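Side-chain contacts in vacuolar-sorting protein BRO1 (Saccharomyces cerevisiae, PDB 1ZB1), which helps concentrate and sort cargo into intralumenal vesicles of multivesicular bodies and recruits the deubiquitinase DOA4 to endosomes, here seen as its Bro1 domain: residues S29-K32 and K33-S37; T42-E46 and K47-E51; P292-T295 and W296-F300. All coordinates share one frame; numbering follows the deposited sequence.

Interaction 1: S29-K32 and K33-S37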
loop_
_atom_site.group_PDB
_atom_site.type_symbol
_atom_site.label_atom_id
_atom_site.label_comp_id
_atom_site.label_asym_id
_atom_site.label_seq_id
_atom_site.Cartn_x
_atom_site.Cartn_y
_atom_site.Cartn_z
ATOM N N SER A 29 -15.247 6.441 -35.123
ATOM C CA SER A 29 -16.614 6.943 -35.065
ATOM C C SER A 29 -16.592 8.431 -34.764
ATOM O O SER A 29 -17.241 9.219 -35.453
ATOM C CB SER A 29 -17.421 6.210 -33.993
ATOM O OG SER A 29 -17.670 4.875 -34.391
ATOM N N TYR A 30 -15.841 8.817 -33.738
ATOM C CA TYR A 30 -15.731 10.223 -33.372
ATOM C C TYR A 30 -15.297 11.041 -34.585
ATOM O O TYR A 30 -15.873 12.090 -34.875
ATOM C CB TYR A 30 -14.712 10.409 -32.249
ATOM C CG TYR A 30 -14.356 11.856 -31.993
ATOM C CD1 TYR A 30 -15.260 12.725 -31.376
ATOM C CD2 TYR A 30 -13.125 12.365 -32.394
ATOM C CE1 TYR A 30 -14.942 14.066 -31.169
ATOM C CE2 TYR A 30 -12.798 13.702 -32.196
ATOM C CZ TYR A 30 -13.706 14.548 -31.584
ATOM O OH TYR A 30 -13.372 15.871 -31.392
ATOM N N LEU A 31 -14.277 10.550 -35.284
ATOM C CA LEU A 31 -13.752 11.224 -36.466
ATOM C C LEU A 31 -14.790 11.306 -37.588
ATOM O O LEU A 31 -14.965 12.362 -38.193
ATOM C CB LEU A 31 -12.495 10.502 -36.963
ATOM C CG LEU A 31 -11.291 10.522 -36.013
ATOM C CD1 LEU A 31 -10.183 9.625 -36.548
ATOM C CD2 LEU A 31 -10.794 11.948 -35.851
ATOM N N LYS A 32 -15.474 10.198 -37.859
ATOM C CA LYS A 32 -16.501 10.163 -38.903
ATOM C C LYS A 32 -17.627 11.154 -38.612
ATOM O O LYS A 32 -18.260 11.672 -39.529
ATOM C CB LYS A 32 -17.104 8.760 -39.027
ATOM C CG LYS A 32 -16.212 7.732 -39.695
ATOM C CD LYS A 32 -16.876 6.361 -39.690
ATOM C CE LYS A 32 -15.995 5.313 -40.344
ATOM N NZ LYS A 32 -16.596 3.953 -40.279
ATOM N N LYS A 33 -17.878 11.403 -37.331
ATOM C CA LYS A 33 -18.929 12.325 -36.921
ATOM C C LYS A 33 -18.423 13.764 -36.932
ATOM O O LYS A 33 -19.179 14.692 -37.220
ATOM C CB LYS A 33 -19.425 11.972 -35.515
ATOM C CG LYS A 33 -19.951 10.550 -35.374
ATOM C CD LYS A 33 -20.227 10.210 -33.914
ATOM C CE LYS A 33 -20.623 8.751 -33.748
ATOM N NZ LYS A 33 -20.760 8.371 -32.312
ATOM N N SER A 34 -17.144 13.945 -36.616
ATOM C CA SER A 34 -16.547 15.276 -36.587
ATOM C C SER A 34 -16.337 15.807 -37.998
ATOM O O SER A 34 -16.653 16.962 -38.282
ATOM C CB SER A 34 -15.218 15.246 -35.833
ATOM O OG SER A 34 -15.417 14.917 -34.466
ATOM N N TYR A 35 -15.797 14.967 -38.875
ATOM C CA TYR A 35 -15.571 15.351 -40.264
ATOM C C TYR A 35 -16.422 14.437 -41.131
ATOM O O TYR A 35 -16.982 13.462 -40.639
ATOM C CB TYR A 35 -14.100 15.188 -40.650
ATOM C CG TYR A 35 -13.136 15.750 -39.639
ATOM C CD1 TYR A 35 -12.658 14.960 -38.595
ATOM C CD2 TYR A 35 -12.715 17.075 -39.709
ATOM C CE1 TYR A 35 -11.782 15.475 -37.645
ATOM C CE2 TYR A 35 -11.840 17.604 -38.762
ATOM C CZ TYR A 35 -11.377 16.797 -37.734
ATOM O OH TYR A 35 -10.509 17.308 -36.798
ATOM N N GLY A 36 -16.522 14.746 -42.416
ATOM C CA GLY A 36 -17.320 13.912 -43.293
ATOM C C GLY A 36 -16.711 12.535 -43.462
ATOM O O GLY A 36 -15.576 12.295 -43.048
ATOM N N SER A 37 -17.466 11.623 -44.063
ATOM C CA SER A 37 -16.974 10.273 -44.295
ATOM C C SER A 37 -15.923 10.331 -45.398
ATOM O O SER A 37 -15.230 9.353 -45.673
ATOM C CB SER A 37 -18.123 9.361 -44.724
ATOM O OG SER A 37 -18.720 9.830 -45.921
#
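Tyr30 O takes two bonds from the same residue one helical turn on. Ser34 N reaches Tyr30 O at 2.8 Å, the usual helical bond, and Ser34 OG donates to the same Tyr30 O at 2.9 Å. The hydroxyl comes in from above the carbonyl plane, 43° out of it, while the amide is tilted only slightly. The hydroxyl owes this place to its first torsion, which sets OG beside Ser34 N and opposite the carbonyl carbon (chi1 -65°), folding it back along the helix. There the oxygen also lies over one face of the Tyr30 ring, toward its rim, with Ser34 OG and Tyr30 CZ 3.4 Å apart. A third, weak approach to Tyr30 O comes from Lys33 N, whose better bond goes to Ser29 O at 3.0 Å. The extended Lys33 chain runs back past Ser29, its CG packed against Ser29 O and its CE 4.1 Å from Ser29 CB; Ser29 OG itself turns to Lys25 O, a turn earlier. The buried Leu31 puts its CD2 4.1 Å from Tyr35 CE1, the two side chains slanting across one another. Leu31 O lies near the plane of the same ring, at its edge, and accepts a nearly straight bond from Tyr35 N (2.8 Å, 174° at the hydrogen). Beyond this pair, Leu31 packs on Trp40 and Tyr44 and the Tyr35 ring stacks with Phe43, while Tyr30 leans on Leu93. Tyr35 is the first residue to leave helical backbone angles, yet its amide still closes a regular turn. The arrangement is that of the C-terminal end of helix 23-34, whose last helical residue is a serine with its hydroxyl bonded back to the carbonyl four residues earlier, within the helical Bro1 domain.

Interaction 2: T42-E46 and K47-E51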
loop_
_atom_site.group_PDB
_atom_site.type_symbol
_atom_site.label_atom_id
_atom_site.label_comp_id
_atom_site.label_asym_id
_atom_site.label_seq_id
_atom_site.Cartn_x
_atom_site.Cartn_y
_atom_site.Cartn_z
ATOM N N THR A 42 -8.119 11.067 -43.066
ATOM C CA THR A 42 -6.911 11.878 -43.023
ATOM C C THR A 42 -6.456 12.142 -41.587
ATOM O O THR A 42 -5.266 12.320 -41.328
ATOM C CB THR A 42 -7.136 13.238 -43.730
ATOM O OG1 THR A 42 -7.462 13.014 -45.108
ATOM C CG2 THR A 42 -5.884 14.103 -43.643
ATOM N N PHE A 43 -7.409 12.157 -40.660
ATOM C CA PHE A 43 -7.115 12.426 -39.256
ATOM C C PHE A 43 -6.916 11.160 -38.423
ATOM O O PHE A 43 -6.721 11.239 -37.210
ATOM C CB PHE A 43 -8.249 13.252 -38.631
ATOM C CG PHE A 43 -8.529 14.551 -39.344
ATOM C CD1 PHE A 43 -9.190 14.563 -40.570
ATOM C CD2 PHE A 43 -8.135 15.764 -38.786
ATOM C CE1 PHE A 43 -9.456 15.766 -41.229
ATOM C CE2 PHE A 43 -8.396 16.970 -39.435
ATOM C CZ PHE A 43 -9.057 16.970 -40.659
ATOM N N TYR A 44 -6.949 10.003 -39.079
ATOM C CA TYR A 44 -6.812 8.721 -38.395
ATOM C C TYR A 44 -5.450 8.054 -38.593
ATOM O O TYR A 44 -4.953 7.964 -39.714
ATOM C CB TYR A 44 -7.917 7.784 -38.888
ATOM C CG TYR A 44 -8.063 6.490 -38.122
ATOM C CD1 TYR A 44 -8.390 6.492 -36.769
ATOM C CD2 TYR A 44 -7.912 5.260 -38.759
ATOM C CE1 TYR A 44 -8.567 5.300 -36.067
ATOM C CE2 TYR A 44 -8.089 4.059 -38.065
ATOM C CZ TYR A 44 -8.417 4.090 -36.718
ATOM O OH TYR A 44 -8.594 2.916 -36.018
ATOM N N ASP A 45 -4.850 7.599 -37.497
ATOM C CA ASP A 45 -3.565 6.896 -37.550
ATOM C C ASP A 45 -3.915 5.449 -37.228
ATOM O O ASP A 45 -3.996 5.071 -36.058
ATOM C CB ASP A 45 -2.604 7.434 -36.487
ATOM C CG ASP A 45 -1.212 6.823 -36.584
ATOM O OD1 ASP A 45 -1.077 5.681 -37.076
ATOM O OD2 ASP A 45 -0.251 7.489 -36.147
ATOM N N GLU A 46 -4.140 4.652 -38.269
ATOM C CA GLU A 46 -4.517 3.252 -38.108
ATOM C C GLU A 46 -3.531 2.431 -37.283
ATOM O O GLU A 46 -3.932 1.685 -36.392
ATOM C CB GLU A 46 -4.704 2.603 -39.483
ATOM C CG GLU A 46 -4.848 1.083 -39.462
ATOM C CD GLU A 46 -6.098 0.603 -38.738
ATOM O OE1 GLU A 46 -6.212 0.835 -37.509
ATOM O OE2 GLU A 46 -6.966 -0.013 -39.402
ATOM N N LYS A 47 -2.245 2.569 -37.580
ATOM C CA LYS A 47 -1.223 1.814 -36.866
ATOM C C LYS A 47 -1.169 2.149 -35.371
ATOM O O LYS A 47 -1.229 1.256 -34.524
ATOM C CB LYS A 47 0.145 2.061 -37.499
ATOM C CG LYS A 47 1.247 1.174 -36.946
ATOM C CD LYS A 47 2.543 1.387 -37.713
ATOM C CE LYS A 47 3.661 0.495 -37.183
ATOM N NZ LYS A 47 4.073 0.864 -35.798
ATOM N N ALA A 48 -1.050 3.432 -35.049
ATOM C CA ALA A 48 -0.991 3.852 -33.656
ATOM C C ALA A 48 -2.260 3.455 -32.905
ATOM O O ALA A 48 -2.184 2.929 -31.795
ATOM C CB ALA A 48 -0.778 5.359 -33.571
ATOM N N THR A 49 -3.422 3.693 -33.512
ATOM C CA THR A 49 -4.690 3.362 -32.864
ATOM C C THR A 49 -4.835 1.862 -32.631
ATOM O O THR A 49 -5.446 1.439 -31.650
ATOM C CB THR A 49 -5.889 3.875 -33.681
ATOM O OG1 THR A 49 -5.710 5.273 -33.956
ATOM C CG2 THR A 49 -7.196 3.684 -32.897
ATOM N N SER A 50 -4.267 1.058 -33.528
ATOM C CA SER A 50 -4.319 -0.391 -33.382
ATOM C C SER A 50 -3.430 -0.810 -32.204
ATOM O O SER A 50 -3.797 -1.676 -31.403
ATOM C CB SER A 50 -3.835 -1.069 -34.670
ATOM O OG SER A 50 -3.850 -2.479 -34.538
ATOM N N GLU A 51 -2.263 -0.185 -32.093
ATOM C CA GLU A 51 -1.332 -0.489 -31.009
ATOM C C GLU A 51 -1.904 -0.052 -29.656
ATOM O O GLU A 51 -1.743 -0.746 -28.651
ATOM C CB GLU A 51 0.019 0.189 -31.271
ATOM C CG GLU A 51 0.976 -0.675 -32.104
ATOM C CD GLU A 51 2.047 0.127 -32.824
ATOM O OE1 GLU A 51 2.544 1.123 -32.254
ATOM O OE2 GLU A 51 2.404 -0.248 -33.962
HETATM O O HOH W 1 -5.856 7.943 -34.818
#
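The Tyr44 ring meets Thr49 obliquely, the two side chains crossing at about a right angle. Thr49 CG2 approaches the phenol end, 3.5 Å from Tyr44 OH, and Thr49 OG1 lies 3.6 Å from Tyr44 CE1. The second flat group, the Asp45 carboxylate, has the Ala48 methyl against it, with Ala48 CB 3.4 Å from Asp45 CG. It is met from above its plane, 65° out, by Ala48 N, which donates to Asp45 OD1 at 3.0 Å and an almost straight 172°. The torsion of Asp45 places CG opposite its own backbone N (chi1 -175°), which carries OD1 forward over the first turn. This is the N-cap of helix 46-58: a side-chain oxygen takes up a first-turn amide that has no acceptor within the helix, and the negative charge probably interacts favourably with the helix N terminus. Asp45 O serves the same turn and is gripped twice by Thr49. The amide arrives nearly in line with the carbonyl, whereas Thr49 OG1 donates to Asp45 O at 2.7 Å from above the carbonyl plane. The hydroxyl reaches that oxygen because it sits beside the Thr49 backbone N, and the same torsion lays CG2 against the Tyr44 hydroxyl. Water 1 links the start of the turn to this hydroxyl, accepting from Asp45 N; the buried Thr49 OG1 thus donates to Asp45 O and accepts from the water. Tyr44 and Thr49 also touch helix 23-34 through Lys24 and Leu27 respectively, while Asp45 and Thr49 reach Ser366 and Leu367 of helix 349-371. Further along, Lys47 NZ forms a salt bridge with Glu51 OE2 at 2.7 Å, on the OE2 lone pair that faces the other oxygen; Glu51 OE1 bridges to Lys363 of the same C-terminal helix.

Interaction 3: P292-T295 and W296-F300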
loop_
_atom_site.group_PDB
_atom_site.type_symbol
_atom_site.label_atom_id
_atom_site.label_comp_id
_atom_site.label_asym_id
_atom_site.label_seq_id
_atom_site.Cartn_x
_atom_site.Cartn_y
_atom_site.Cartn_z
ATOM N N PRO A 292 -5.687 -11.772 21.702
ATOM C CA PRO A 292 -7.059 -12.008 21.231
ATOM C C PRO A 292 -7.251 -11.724 19.733
ATOM O O PRO A 292 -8.272 -12.099 19.158
ATOM C CB PRO A 292 -7.895 -11.063 22.099
ATOM C CG PRO A 292 -7.076 -10.916 23.341
ATOM C CD PRO A 292 -5.674 -10.777 22.786
ATOM N N PHE A 293 -6.273 -11.075 19.102
ATOM C CA PHE A 293 -6.388 -10.745 17.681
ATOM C C PHE A 293 -5.383 -11.469 16.788
ATOM O O PHE A 293 -5.260 -11.147 15.606
ATOM C CB PHE A 293 -6.220 -9.239 17.475
ATOM C CG PHE A 293 -7.066 -8.399 18.383
ATOM C CD1 PHE A 293 -6.566 -7.944 19.598
ATOM C CD2 PHE A 293 -8.365 -8.051 18.017
ATOM C CE1 PHE A 293 -7.346 -7.150 20.439
ATOM C CE2 PHE A 293 -9.153 -7.258 18.850
ATOM C CZ PHE A 293 -8.643 -6.805 20.064
ATOM N N LYS A 294 -4.686 -12.454 17.346
ATOM C CA LYS A 294 -3.658 -13.206 16.621
ATOM C C LYS A 294 -4.157 -14.225 15.607
ATOM O O LYS A 294 -3.369 -14.797 14.855
ATOM C CB LYS A 294 -2.761 -13.943 17.620
ATOM C CG LYS A 294 -3.452 -15.121 18.320
ATOM C CD LYS A 294 -2.450 -15.962 19.107
ATOM C CE LYS A 294 -3.088 -17.217 19.691
ATOM N NZ LYS A 294 -4.024 -16.907 20.808
ATOM N N THR A 295 -5.463 -14.451 15.593
ATOM C CA THR A 295 -6.089 -15.440 14.715
ATOM C C THR A 295 -5.407 -15.824 13.389
ATOM O O THR A 295 -5.111 -16.998 13.169
ATOM C CB THR A 295 -7.548 -15.036 14.419
ATOM O OG1 THR A 295 -8.185 -14.626 15.640
ATOM C CG2 THR A 295 -8.311 -16.220 13.835
ATOM N N TRP A 296 -5.145 -14.858 12.511
ATOM C CA TRP A 296 -4.537 -15.178 11.214
ATOM C C TRP A 296 -3.011 -15.193 11.154
ATOM O O TRP A 296 -2.437 -15.566 10.130
ATOM C CB TRP A 296 -5.059 -14.213 10.137
ATOM C CG TRP A 296 -6.544 -14.034 10.180
ATOM C CD1 TRP A 296 -7.234 -13.073 10.861
ATOM C CD2 TRP A 296 -7.528 -14.891 9.588
ATOM N NE1 TRP A 296 -8.587 -13.281 10.735
ATOM C CE2 TRP A 296 -8.795 -14.390 9.959
ATOM C CE3 TRP A 296 -7.461 -16.035 8.781
ATOM C CZ2 TRP A 296 -9.990 -14.996 9.554
ATOM C CZ3 TRP A 296 -8.653 -16.638 8.374
ATOM C CH2 TRP A 296 -9.900 -16.114 8.764
ATOM N N LEU A 297 -2.357 -14.809 12.244
ATOM C CA LEU A 297 -0.898 -14.746 12.274
ATOM C C LEU A 297 -0.192 -15.860 13.041
ATOM O O LEU A 297 1.038 -15.910 13.055
ATOM C CB LEU A 297 -0.465 -13.411 12.867
ATOM C CG LEU A 297 -0.865 -12.148 12.110
ATOM C CD1 LEU A 297 -0.744 -10.956 13.038
ATOM C CD2 LEU A 297 0.009 -11.981 10.893
ATOM N N VAL A 298 -0.956 -16.743 13.679
ATOM C CA VAL A 298 -0.359 -17.825 14.462
ATOM C C VAL A 298 0.734 -18.592 13.724
ATOM O O VAL A 298 1.666 -19.097 14.346
ATOM C CB VAL A 298 -1.430 -18.828 14.966
ATOM C CG1 VAL A 298 -2.402 -18.119 15.896
ATOM C CG2 VAL A 298 -2.167 -19.453 13.792
ATOM N N GLU A 299 0.634 -18.675 12.404
ATOM C CA GLU A 299 1.643 -19.392 11.629
ATOM C C GLU A 299 2.759 -18.488 11.112
ATOM O O GLU A 299 3.697 -18.960 10.469
ATOM C CB GLU A 299 0.992 -20.113 10.449
ATOM C CG GLU A 299 0.100 -21.275 10.855
ATOM C CD GLU A 299 -0.451 -22.020 9.659
ATOM O OE1 GLU A 299 0.357 -22.472 8.819
ATOM O OE2 GLU A 299 -1.690 -22.155 9.558
ATOM N N PHE A 300 2.660 -17.193 11.403
ATOM C CA PHE A 300 3.661 -16.231 10.948
ATOM C C PHE A 300 4.512 -15.675 12.088
ATOM O O PHE A 300 5.675 -15.322 11.888
ATOM C CB PHE A 300 2.974 -15.086 10.195
ATOM C CG PHE A 300 2.226 -15.534 8.967
ATOM C CD1 PHE A 300 1.075 -16.315 9.079
ATOM C CD2 PHE A 300 2.688 -15.205 7.695
ATOM C CE1 PHE A 300 0.399 -16.761 7.943
ATOM C CE2 PHE A 300 2.020 -15.647 6.551
ATOM C CZ PHE A 300 0.875 -16.427 6.675
HETATM O O HOH W 2 -4.785 -12.077 13.013
#
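Lys294 O closes a tight turn by accepting from Leu297 N at 2.8 Å, the amide lying above the carbonyl plane by 36°, and receives a second, weak bond from Val298 N. The Lys294 side chain passes at a slant across Val298 CG1: its CG, CD and CE all touch that methyl, with Lys294 CD closest to Val298 CG1 at 3.9 Å. That course begins at the first torsion, which wedges CG between the backbone N and the carbonyl carbon (chi1 71°). Val298 CG1 also rests on Lys294 O, while CG2 of the same residue lies near Thr295 O. Next to the lysine in the chain, Thr295 lays its methyl over the Trp296 indole in a CH-pi contact, CG2 standing 4.3 Å from the centroid of the five-membered ring and only 9° off its normal. Thr295 CB approaches the same ring, 4.1 Å from Trp296 CD1. The turn belongs to the irregular loop that joins helix 275-290 to helix 303-322 in the Bro1 domain. Water 2 bridges its beginning, donating to Phe293 O at 2.8 Å and accepting from Trp296 N, and gives that amide a partner that Lys294 O, badly angled toward it, does not provide. The exposed Trp296 is nevertheless tied to the fold: its indole makes a cation-pi contact with Lys243 and packs on Thr246 and Thr247 of helix 242-269. Leu297 is the buried member of the turn, its CB 3.8 Å from Lys294 O and its side chain on Tyr9 and Phe303. Its own carbonyl oxygen lies in the plane of the Phe300 ring, at the edge, and accepts from Phe300 N; that ring meets Tyr9 edge to face.

How the interactions relate
From the N terminus, interaction 1 comes first, at the end of helix 23-34, and interaction 2 follows at the start of helix 46-58, after the connecting loop. Each contact is local and closes little more than a turn; they lie in series, and none nests in or crosses another. Interactions 1 and 2 also touch in space through aromatic and leucine side chains, their centres about 14 Å apart, where the loop folds back onto the helix it leaves. Interaction 3 comes much later, on the opposite side of the chain's centre, its centre about 61 Å from that of interaction 1, and ties its interhelical loop to helix 242-269 and the N-terminal stretch at Tyr9.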